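Local coordinates for condensin complex subunit 3 (Schizosaccharomyces pombe, PDB 5OQR), which serves as a HEAT-repeat regulatory subunit of condensin, the complex required to convert interphase chromatin into condensed, mitotic-like chromosomes, at residues Ser2-Ile7 with Asp36-Ala40; Ala202-Lys206 with Asp237-Val242; Ile426-Phe431 with Arg461-Val466; Cys514-Ala518 with Asp549-His554. One frame throughout, in Å; residues are numbered along the deposited sequence.

Interaction 1: Ser2-Ile7 with Asp36-Ala40; sequences SCIQII and DILRA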
# COMPACT_ATOMS: atom_id res chain seq x y z
N SER A 2 15.17 -45.05 33.92
CA SER A 2 15.02 -46.12 32.96
C SER A 2 14.32 -45.62 31.70
O SER A 2 14.81 -44.69 31.05
CB SER A 2 14.24 -47.28 33.58
OG SER A 2 12.88 -46.92 33.78
N CYS A 3 13.18 -46.23 31.36
CA CYS A 3 12.40 -45.75 30.22
C CYS A 3 12.17 -44.25 30.30
O CYS A 3 12.16 -43.56 29.28
CB CYS A 3 11.07 -46.50 30.16
SG CYS A 3 9.86 -45.77 29.04
N ILE A 4 11.98 -43.73 31.51
CA ILE A 4 11.82 -42.29 31.67
C ILE A 4 13.16 -41.58 31.54
O ILE A 4 13.22 -40.44 31.06
CB ILE A 4 11.14 -41.96 33.01
CG1 ILE A 4 10.64 -40.51 33.00
CG2 ILE A 4 12.09 -42.21 34.18
CD1 ILE A 4 9.93 -40.08 34.26
N GLN A 5 14.25 -42.22 31.97
CA GLN A 5 15.56 -41.57 31.89
C GLN A 5 16.10 -41.55 30.47
O GLN A 5 16.87 -40.65 30.12
CB GLN A 5 16.55 -42.27 32.82
CG GLN A 5 16.40 -41.88 34.28
CD GLN A 5 17.67 -42.07 35.08
OE1 GLN A 5 18.69 -42.50 34.54
NE2 GLN A 5 17.62 -41.75 36.36
N ILE A 6 15.73 -42.54 29.64
CA ILE A 6 16.03 -42.45 28.21
C ILE A 6 15.48 -41.14 27.66
O ILE A 6 16.17 -40.40 26.94
CB ILE A 6 15.45 -43.65 27.45
CG1 ILE A 6 16.01 -44.97 28.00
CG2 ILE A 6 15.76 -43.53 25.96
CD1 ILE A 6 15.30 -46.20 27.47
N ILE A 7 14.23 -40.83 28.01
CA ILE A 7 13.61 -39.59 27.55
C ILE A 7 14.36 -38.39 28.12
O ILE A 7 14.70 -37.45 27.40
CB ILE A 7 12.12 -39.57 27.95
CG1 ILE A 7 11.39 -40.73 27.25
CG2 ILE A 7 11.49 -38.23 27.59
CD1 ILE A 7 9.93 -40.85 27.60
N ASP A 36 5.00 -44.81 31.59
CA ASP A 36 6.18 -43.97 31.78
C ASP A 36 6.23 -42.82 30.78
O ASP A 36 6.76 -41.75 31.10
CB ASP A 36 7.45 -44.82 31.67
CG ASP A 36 8.02 -45.20 33.02
OD1 ASP A 36 7.25 -45.21 34.01
OD2 ASP A 36 9.23 -45.49 33.10
N ILE A 37 5.69 -43.02 29.58
CA ILE A 37 5.69 -41.95 28.59
C ILE A 37 4.75 -40.83 29.02
O ILE A 37 5.13 -39.65 29.05
CB ILE A 37 5.30 -42.50 27.21
CG1 ILE A 37 6.23 -43.65 26.81
CG2 ILE A 37 5.36 -41.39 26.16
CD1 ILE A 37 5.75 -44.45 25.63
N LEU A 38 3.50 -41.18 29.35
CA LEU A 38 2.57 -40.18 29.87
C LEU A 38 3.16 -39.47 31.08
O LEU A 38 2.92 -38.27 31.27
CB LEU A 38 1.24 -40.84 30.23
CG LEU A 38 0.61 -41.70 29.13
CD1 LEU A 38 -0.68 -42.34 29.63
CD2 LEU A 38 0.35 -40.89 27.87
N ARG A 39 3.92 -40.18 31.90
CA ARG A 39 4.62 -39.54 33.01
C ARG A 39 5.63 -38.53 32.50
O ARG A 39 5.82 -37.47 33.11
CB ARG A 39 5.30 -40.61 33.88
CG ARG A 39 5.94 -40.08 35.14
CD ARG A 39 6.66 -41.19 35.88
NE ARG A 39 7.69 -40.68 36.78
CZ ARG A 39 8.56 -41.45 37.43
NH1 ARG A 39 8.54 -42.77 37.29
NH2 ARG A 39 9.47 -40.89 38.22
N ALA A 40 6.31 -38.84 31.39
CA ALA A 40 7.23 -37.89 30.79
C ALA A 40 6.49 -36.68 30.25
O ALA A 40 6.98 -35.55 30.33
CB ALA A 40 8.03 -38.56 29.68
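The pairing of Ser2-Ile7 with Asp36-Ala40 is a helix-helix contact at the N-terminal end of the solenoid, where most of the short helix 3-9 lies against helix 33-42. The axes of the two short segments run in roughly the same direction, 39° apart with a crossing angle of -39°, and approach to 9.4 Å; the closest CA pair, Ile4 and Asp36, is 5.9 Å apart. Ile4 is the residue most covered here. Its extended t,t side chain carries CD1 to 3.4 Å from Arg39 NE, over one face of the guanidinium. Deeper in, Ile7 CD1 rests 3.6 Å from Ala40 CB, a methyl-to-methyl contact consistent with the small side chain of alanine, and the same isoleucine continues onto Phe60 and Leu61 of helix 52-69. Asp36 leans its carboxylate on the start of the partner helix, with OD2 3.6 Å from both Cys3 CB and Ile4 N. The kleisin chain, condensin complex subunit 2, places apolar side chains on Ile4 and Arg39. Within these segments, then, cohesion comes from van der Waals packing: Ile4 and Ile7 supply much of the covered surface, together with Asp36, Ala40 and Cys3, while Asp36 and Arg39 contribute mainly through close contact rather than directed polar bonds.

Interaction 2: Ala202-Lys206 with Asp237-Val242; sequences AANRK and DRDESV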
# COMPACT_ATOMS: atom_id res chain seq x y z
N ALA A 202 5.13 -8.40 7.55
CA ALA A 202 5.85 -8.75 6.33
C ALA A 202 5.97 -10.27 6.18
O ALA A 202 5.82 -10.80 5.07
CB ALA A 202 7.23 -8.10 6.32
N ALA A 203 6.25 -10.97 7.27
CA ALA A 203 6.43 -12.42 7.19
C ALA A 203 5.16 -13.10 6.69
O ALA A 203 5.22 -14.05 5.91
CB ALA A 203 6.84 -12.99 8.54
N ASN A 204 3.99 -12.61 7.12
CA ASN A 204 2.74 -13.18 6.64
C ASN A 204 2.56 -12.94 5.15
O ASN A 204 2.14 -13.84 4.42
CB ASN A 204 1.56 -12.61 7.43
CG ASN A 204 1.64 -12.91 8.91
OD1 ASN A 204 2.72 -12.87 9.50
ND2 ASN A 204 0.51 -13.23 9.51
N ARG A 205 2.86 -11.72 4.69
CA ARG A 205 2.81 -11.44 3.26
C ARG A 205 3.74 -12.36 2.49
O ARG A 205 3.35 -12.99 1.51
CB ARG A 205 3.18 -9.98 3.01
CG ARG A 205 2.08 -8.99 3.33
CD ARG A 205 2.48 -7.58 2.97
NE ARG A 205 2.82 -6.79 4.16
CZ ARG A 205 3.96 -6.13 4.36
NH1 ARG A 205 4.13 -5.45 5.48
NH2 ARG A 205 4.91 -6.12 3.44
N LYS A 206 4.99 -12.47 2.94
CA LYS A 206 5.96 -13.32 2.27
C LYS A 206 5.51 -14.77 2.23
O LYS A 206 5.81 -15.49 1.27
CB LYS A 206 7.32 -13.20 2.96
CG LYS A 206 8.34 -14.19 2.48
CD LYS A 206 9.71 -13.80 2.98
CE LYS A 206 10.60 -15.01 3.14
NZ LYS A 206 10.83 -15.74 1.86
N ASP A 237 5.72 -4.47 -3.33
CA ASP A 237 5.66 -4.50 -1.88
C ASP A 237 6.78 -3.66 -1.27
O ASP A 237 7.87 -3.54 -1.83
CB ASP A 237 5.75 -5.93 -1.37
CG ASP A 237 5.38 -6.05 0.09
OD1 ASP A 237 6.27 -5.93 0.95
OD2 ASP A 237 4.18 -6.27 0.39
N ARG A 238 6.50 -3.09 -0.10
CA ARG A 238 7.45 -2.20 0.55
C ARG A 238 8.61 -2.96 1.17
O ARG A 238 9.71 -2.40 1.30
CB ARG A 238 6.73 -1.37 1.62
CG ARG A 238 5.51 -0.62 1.12
CD ARG A 238 5.89 0.66 0.41
NE ARG A 238 4.73 1.33 -0.16
CZ ARG A 238 4.70 2.60 -0.53
NH1 ARG A 238 5.77 3.37 -0.39
NH2 ARG A 238 3.59 3.12 -1.05
N ASP A 239 8.40 -4.21 1.56
CA ASP A 239 9.43 -5.00 2.22
C ASP A 239 10.30 -5.70 1.19
O ASP A 239 9.79 -6.32 0.26
CB ASP A 239 8.81 -6.03 3.17
CG ASP A 239 9.84 -6.71 4.05
OD1 ASP A 239 10.61 -7.54 3.53
OD2 ASP A 239 9.88 -6.41 5.26
N GLU A 240 11.62 -5.59 1.37
CA GLU A 240 12.56 -6.17 0.41
C GLU A 240 12.39 -7.68 0.30
O GLU A 240 12.60 -8.25 -0.78
CB GLU A 240 13.98 -5.83 0.83
CG GLU A 240 15.03 -6.06 -0.24
CD GLU A 240 16.42 -5.64 0.20
OE1 GLU A 240 16.53 -4.96 1.24
OE2 GLU A 240 17.41 -5.99 -0.48
N SER A 241 12.01 -8.35 1.39
CA SER A 241 11.90 -9.81 1.36
C SER A 241 10.61 -10.28 0.70
O SER A 241 10.63 -11.23 -0.09
CB SER A 241 11.99 -10.37 2.78
OG SER A 241 13.33 -10.36 3.24
N VAL A 242 9.48 -9.65 1.02
CA VAL A 242 8.22 -10.02 0.38
C VAL A 242 8.33 -9.80 -1.12
O VAL A 242 7.92 -10.64 -1.93
CB VAL A 242 7.05 -9.21 0.98
CG1 VAL A 242 5.74 -9.69 0.40
CG2 VAL A 242 7.04 -9.31 2.50
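A salt bridge leads this contact: Arg205 NH2 lies 2.8 Å from Asp237 OD1, and it also donates a weak hydrogen bond to Asp237 OD2 at 3.1 Å. The guanidinium meets the carboxylate edge-on, and its remaining nitrogens are engaged by the backbone of its own side of the contact, NE giving a hydrogen bond to Asp199 O and NH1 one to Val200 O. Asp237 in turn shapes its own turn. OD1 accepts from Asp239 N at 2.8 Å, an Asx turn that sets up the approach to helix 240-257. Asp239 then takes the N-cap position, its OD1 receiving Ser241 N at 2.7 Å and, weakly, Val242 N at 3.5 Å.

Around this polar core the packing is centred on Val242. Its CG2 sits 3.2 Å from Ala202 O and 4.0 Å from Ala202 CB, while CG1 reaches 3.7 Å from Arg205 CB. Lys206 extends the interface outward, its CD 4.1 Å from Ser241 CB, and the backbones come close here, with Lys206 CA and Val242 CA 4.4 Å apart. An apolar side chain of condensin complex subunit 2 packs on Arg205. The arrangement, in which the capped start of one helix rests against the first turn of helix 202-212, fits the stacking of successive helical hairpins in a HEAT-repeat solenoid; Asp237-Val242 belongs to HEAT 5.

Interaction 3: Ile426-Phe431 with Arg461-Val466; sequences IITEVF and RCLSYV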
# COMPACT_ATOMS: atom_id res chain seq x y z
N ILE A 426 -0.54 21.19 -39.43
CA ILE A 426 -1.32 19.96 -39.39
C ILE A 426 -2.75 20.25 -38.96
O ILE A 426 -3.72 19.82 -39.60
CB ILE A 426 -0.65 18.93 -38.45
CG1 ILE A 426 0.73 18.55 -38.99
CG2 ILE A 426 -1.52 17.69 -38.29
CD1 ILE A 426 1.51 17.62 -38.09
N ILE A 427 -2.92 21.00 -37.86
CA ILE A 427 -4.25 21.27 -37.34
C ILE A 427 -5.10 21.98 -38.38
O ILE A 427 -6.30 21.71 -38.51
CB ILE A 427 -4.15 22.08 -36.03
CG1 ILE A 427 -3.61 21.20 -34.90
CG2 ILE A 427 -5.52 22.64 -35.63
CD1 ILE A 427 -3.26 21.95 -33.64
N THR A 428 -4.50 22.90 -39.14
CA THR A 428 -5.26 23.63 -40.15
C THR A 428 -5.73 22.70 -41.26
O THR A 428 -6.86 22.81 -41.73
CB THR A 428 -4.41 24.76 -40.73
OG1 THR A 428 -3.91 25.58 -39.66
CG2 THR A 428 -5.25 25.62 -41.67
N GLU A 429 -4.87 21.78 -41.69
CA GLU A 429 -5.24 20.86 -42.76
C GLU A 429 -6.36 19.93 -42.31
O GLU A 429 -7.33 19.71 -43.05
CB GLU A 429 -4.02 20.06 -43.21
CG GLU A 429 -2.94 20.92 -43.85
CD GLU A 429 -1.71 20.13 -44.25
OE1 GLU A 429 -1.66 18.92 -43.96
OE2 GLU A 429 -0.79 20.72 -44.86
N VAL A 430 -6.24 19.36 -41.11
CA VAL A 430 -7.31 18.53 -40.58
C VAL A 430 -8.59 19.34 -40.41
O VAL A 430 -9.70 18.80 -40.51
CB VAL A 430 -6.88 17.88 -39.25
CG1 VAL A 430 -7.98 16.98 -38.70
CG2 VAL A 430 -5.60 17.09 -39.44
N PHE A 431 -8.45 20.64 -40.15
CA PHE A 431 -9.62 21.49 -40.00
C PHE A 431 -10.28 21.78 -41.34
O PHE A 431 -11.51 21.91 -41.41
CB PHE A 431 -9.21 22.79 -39.31
CG PHE A 431 -10.37 23.63 -38.84
CD1 PHE A 431 -11.26 23.14 -37.90
CD2 PHE A 431 -10.55 24.92 -39.32
CE1 PHE A 431 -12.32 23.92 -37.47
CE2 PHE A 431 -11.60 25.69 -38.89
CZ PHE A 431 -12.49 25.19 -37.96
N ARG A 461 -11.33 16.17 -32.82
CA ARG A 461 -9.97 15.74 -33.12
C ARG A 461 -9.04 16.94 -33.20
O ARG A 461 -7.89 16.88 -32.75
CB ARG A 461 -9.93 14.96 -34.43
CG ARG A 461 -8.60 14.25 -34.68
CD ARG A 461 -8.47 13.78 -36.11
NE ARG A 461 -9.73 13.25 -36.62
CZ ARG A 461 -10.25 12.08 -36.25
NH1 ARG A 461 -11.40 11.68 -36.77
NH2 ARG A 461 -9.63 11.32 -35.36
N CYS A 462 -9.51 18.05 -33.78
CA CYS A 462 -8.70 19.26 -33.85
C CYS A 462 -8.35 19.75 -32.45
O CYS A 462 -7.19 19.97 -32.13
CB CYS A 462 -9.43 20.34 -34.64
SG CYS A 462 -9.52 20.02 -36.41
N LEU A 463 -9.37 19.91 -31.60
CA LEU A 463 -9.13 20.36 -30.23
C LEU A 463 -8.21 19.41 -29.49
O LEU A 463 -7.41 19.86 -28.65
CB LEU A 463 -10.46 20.50 -29.49
CG LEU A 463 -11.40 21.60 -29.99
CD1 LEU A 463 -12.75 21.50 -29.31
CD2 LEU A 463 -10.79 22.98 -29.75
N SER A 464 -8.30 18.11 -29.76
CA SER A 464 -7.35 17.17 -29.18
C SER A 464 -5.93 17.46 -29.64
O SER A 464 -4.98 17.25 -28.87
CB SER A 464 -7.75 15.74 -29.53
OG SER A 464 -9.02 15.43 -28.99
N TYR A 465 -5.76 17.92 -30.88
CA TYR A 465 -4.43 18.32 -31.34
C TYR A 465 -4.00 19.62 -30.68
O TYR A 465 -2.83 19.80 -30.35
CB TYR A 465 -4.42 18.48 -32.86
CG TYR A 465 -4.45 17.19 -33.65
CD1 TYR A 465 -4.92 16.01 -33.09
CD2 TYR A 465 -3.99 17.15 -34.96
CE1 TYR A 465 -4.94 14.83 -33.83
CE2 TYR A 465 -4.01 15.99 -35.69
CZ TYR A 465 -4.48 14.83 -35.12
OH TYR A 465 -4.50 13.67 -35.86
N VAL A 466 -4.95 20.55 -30.49
CA VAL A 466 -4.65 21.79 -29.79
C VAL A 466 -4.26 21.49 -28.35
O VAL A 466 -3.31 22.07 -27.81
CB VAL A 466 -5.86 22.74 -29.85
CG1 VAL A 466 -5.52 24.08 -29.21
CG2 VAL A 466 -6.31 22.95 -31.28
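The first residue of this part of helix 457-471 to meet helix 416-434 is Arg461, in a nearly antiparallel arrangement: the segment axes are 174° apart in direction and 9.8 Å apart at closest approach. Through its aliphatic part, Arg461 CD lies 4.1 Å from Val430 CG1. One residue on, Cys462 fills the gap between the helices, its CA 6.0 Å from that of Ile427. The sulfur SG is 4.1 Å from Val430 CG1 and 3.9 Å from Phe431 CD1, meeting the Phe431 ring at its edge in a sulfur-aromatic contact with SG 5.2 Å from the ring centroid, although this ring is poorly ordered and its position less certain. Leu463 and Ser464 turn to other neighbours, among them Lys505 of helix 500-514.

The helix comes round again at Tyr465, which points toward the partner. Its CB is 3.5 Å from Ile427 CG1, and its ring edge meets Ile426, with CE2 4.0 Å from Ile426 CG2; Val430 CG2 is 4.2 Å from the same CE2. The hydroxyl OH hydrogen-bonds to Leu392 O in helix 378-394. Val466 closes the segment, its CG2 4.0 Å from Ile427 CD1, and both residues also touch Met486 of helix 480-495. The chemistry is that of a hydrophobic seam between consecutive antiparallel helices of the helical-repeat solenoid: branched aliphatic side chains, one thiol and aromatic edges provide the fit, while the tyrosine turns its polar end to a backbone carbonyl of an earlier helix.

Interaction 4: Cys514-Ala518 with Asp549-His554; sequences CLLNA and DMLIQH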
# COMPACT_ATOMS: atom_id res chain seq x y z
N CYS A 514 -3.72 29.35 -20.53
CA CYS A 514 -3.57 30.21 -19.37
C CYS A 514 -2.30 29.89 -18.59
O CYS A 514 -1.72 30.77 -17.96
CB CYS A 514 -4.79 30.09 -18.47
SG CYS A 514 -6.27 30.82 -19.16
N LEU A 515 -1.84 28.64 -18.64
CA LEU A 515 -0.59 28.27 -17.99
C LEU A 515 0.63 28.84 -18.69
O LEU A 515 1.74 28.68 -18.18
CB LEU A 515 -0.47 26.74 -17.92
CG LEU A 515 -1.67 26.01 -17.32
CD1 LEU A 515 -1.41 24.51 -17.30
CD2 LEU A 515 -1.99 26.52 -15.93
N LEU A 516 0.46 29.48 -19.85
CA LEU A 516 1.57 30.07 -20.57
C LEU A 516 1.63 31.59 -20.46
O LEU A 516 2.67 32.18 -20.76
CB LEU A 516 1.50 29.68 -22.05
CG LEU A 516 1.57 28.17 -22.33
CD1 LEU A 516 1.30 27.88 -23.79
CD2 LEU A 516 2.91 27.61 -21.93
N ASN A 517 0.54 32.23 -20.05
CA ASN A 517 0.50 33.68 -19.90
C ASN A 517 -0.24 34.02 -18.62
O ASN A 517 -1.40 33.65 -18.45
CB ASN A 517 -0.18 34.34 -21.11
CG ASN A 517 0.18 35.80 -21.24
OD1 ASN A 517 -0.62 36.68 -20.92
ND2 ASN A 517 1.39 36.06 -21.71
N ALA A 518 0.45 34.73 -17.72
CA ALA A 518 -0.14 35.05 -16.42
C ALA A 518 -1.29 36.04 -16.55
O ALA A 518 -2.31 35.90 -15.86
CB ALA A 518 0.93 35.60 -15.49
N ASP A 549 -3.54 24.94 -10.97
CA ASP A 549 -2.34 24.99 -11.80
C ASP A 549 -1.92 26.42 -12.11
O ASP A 549 -0.72 26.69 -12.23
CB ASP A 549 -2.57 24.20 -13.08
CG ASP A 549 -2.45 22.70 -12.88
OD1 ASP A 549 -2.43 22.26 -11.71
OD2 ASP A 549 -2.38 21.96 -13.88
N MET A 550 -2.87 27.33 -12.25
CA MET A 550 -2.52 28.73 -12.47
C MET A 550 -1.76 29.30 -11.27
O MET A 550 -0.82 30.08 -11.43
CB MET A 550 -3.77 29.56 -12.75
CG MET A 550 -4.40 29.25 -14.10
SD MET A 550 -5.71 30.40 -14.58
CE MET A 550 -6.85 30.22 -13.23
N LEU A 551 -2.16 28.91 -10.05
CA LEU A 551 -1.44 29.36 -8.86
C LEU A 551 -0.03 28.78 -8.81
O LEU A 551 0.94 29.51 -8.61
CB LEU A 551 -2.22 28.96 -7.60
CG LEU A 551 -3.48 29.77 -7.30
CD1 LEU A 551 -4.31 29.08 -6.24
CD2 LEU A 551 -3.11 31.17 -6.85
N ILE A 552 0.09 27.47 -9.00
CA ILE A 552 1.40 26.83 -8.94
C ILE A 552 2.30 27.37 -10.05
O ILE A 552 3.49 27.64 -9.83
CB ILE A 552 1.24 25.30 -9.03
CG1 ILE A 552 0.53 24.78 -7.78
CG2 ILE A 552 2.60 24.62 -9.18
CD1 ILE A 552 -0.02 23.38 -7.93
N GLN A 553 1.76 27.52 -11.26
CA GLN A 553 2.56 27.96 -12.39
C GLN A 553 2.93 29.43 -12.26
O GLN A 553 4.11 29.80 -12.30
CB GLN A 553 1.81 27.70 -13.70
CG GLN A 553 2.51 28.22 -14.95
CD GLN A 553 3.80 27.49 -15.25
OE1 GLN A 553 3.94 26.30 -14.96
NE2 GLN A 553 4.76 28.20 -15.83
N HIS A 554 1.93 30.30 -12.11
CA HIS A 554 2.14 31.74 -12.20
C HIS A 554 2.46 32.40 -10.87
O HIS A 554 2.98 33.52 -10.87
CB HIS A 554 0.91 32.40 -12.81
CG HIS A 554 0.64 32.00 -14.23
ND1 HIS A 554 1.65 31.84 -15.15
CD2 HIS A 554 -0.51 31.70 -14.87
CE1 HIS A 554 1.13 31.47 -16.31
NE2 HIS A 554 -0.18 31.38 -16.16
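Leaving helix 500-514, residues Cys514-Ala518 form the linker that carries the chain from HEAT 7 into HEAT 8 of the solenoid, and lie against the last turns of helix 537-554, the second helix of HEAT 8. CA atoms pair at two places, Leu515 with Met550 at 5.9 Å and Ala518 with His554 at 5.8 Å. Asn517 N-caps helix 518-534, its OD1 accepting from Leu520 N.

Leu515 is the most covered residue: its CD2 lies 3.7 Å from Asp549 CB and 4.1 Å from Met550 CG. Cys514 CB adds a contact at 4.0 Å with Met550 SD. The carboxylate of Asp549 hydrogen-bonds to backbone of condensin complex subunit 2, so the kleisin also lies at this junction. His554 packs on the backbone of the linker. Ala518 CA stands over its ring face in a CH-pi contact, 3.6 Å from the centroid, while at the ring edge His554 NE2 donates a nearly linear, very short hydrogen bond of 2.4 Å to Cys514 O.

In the fold
The four contacts show how a long solenoid is built from local joints: each joins segments 29 to 31 residues apart in sequence, and they follow one another in series along the chain. Interactions 1 and 3 lie on opposite sides of the chain's centre, about 92 Å between centres. Interaction 2 lies about 12 Å from that centre; its own centre is about 43 Å from that of interaction 1 and about 50 Å from that of interaction 3. Interactions 3 and 4 are the nearest pair, their centres about 24 Å apart and their nearest atoms about 8 Å, without touching. The kleisin, condensin complex subunit 2, reaches interactions 1, 2 and 4 but not 3, consistent with one partner chain following much of the solenoid.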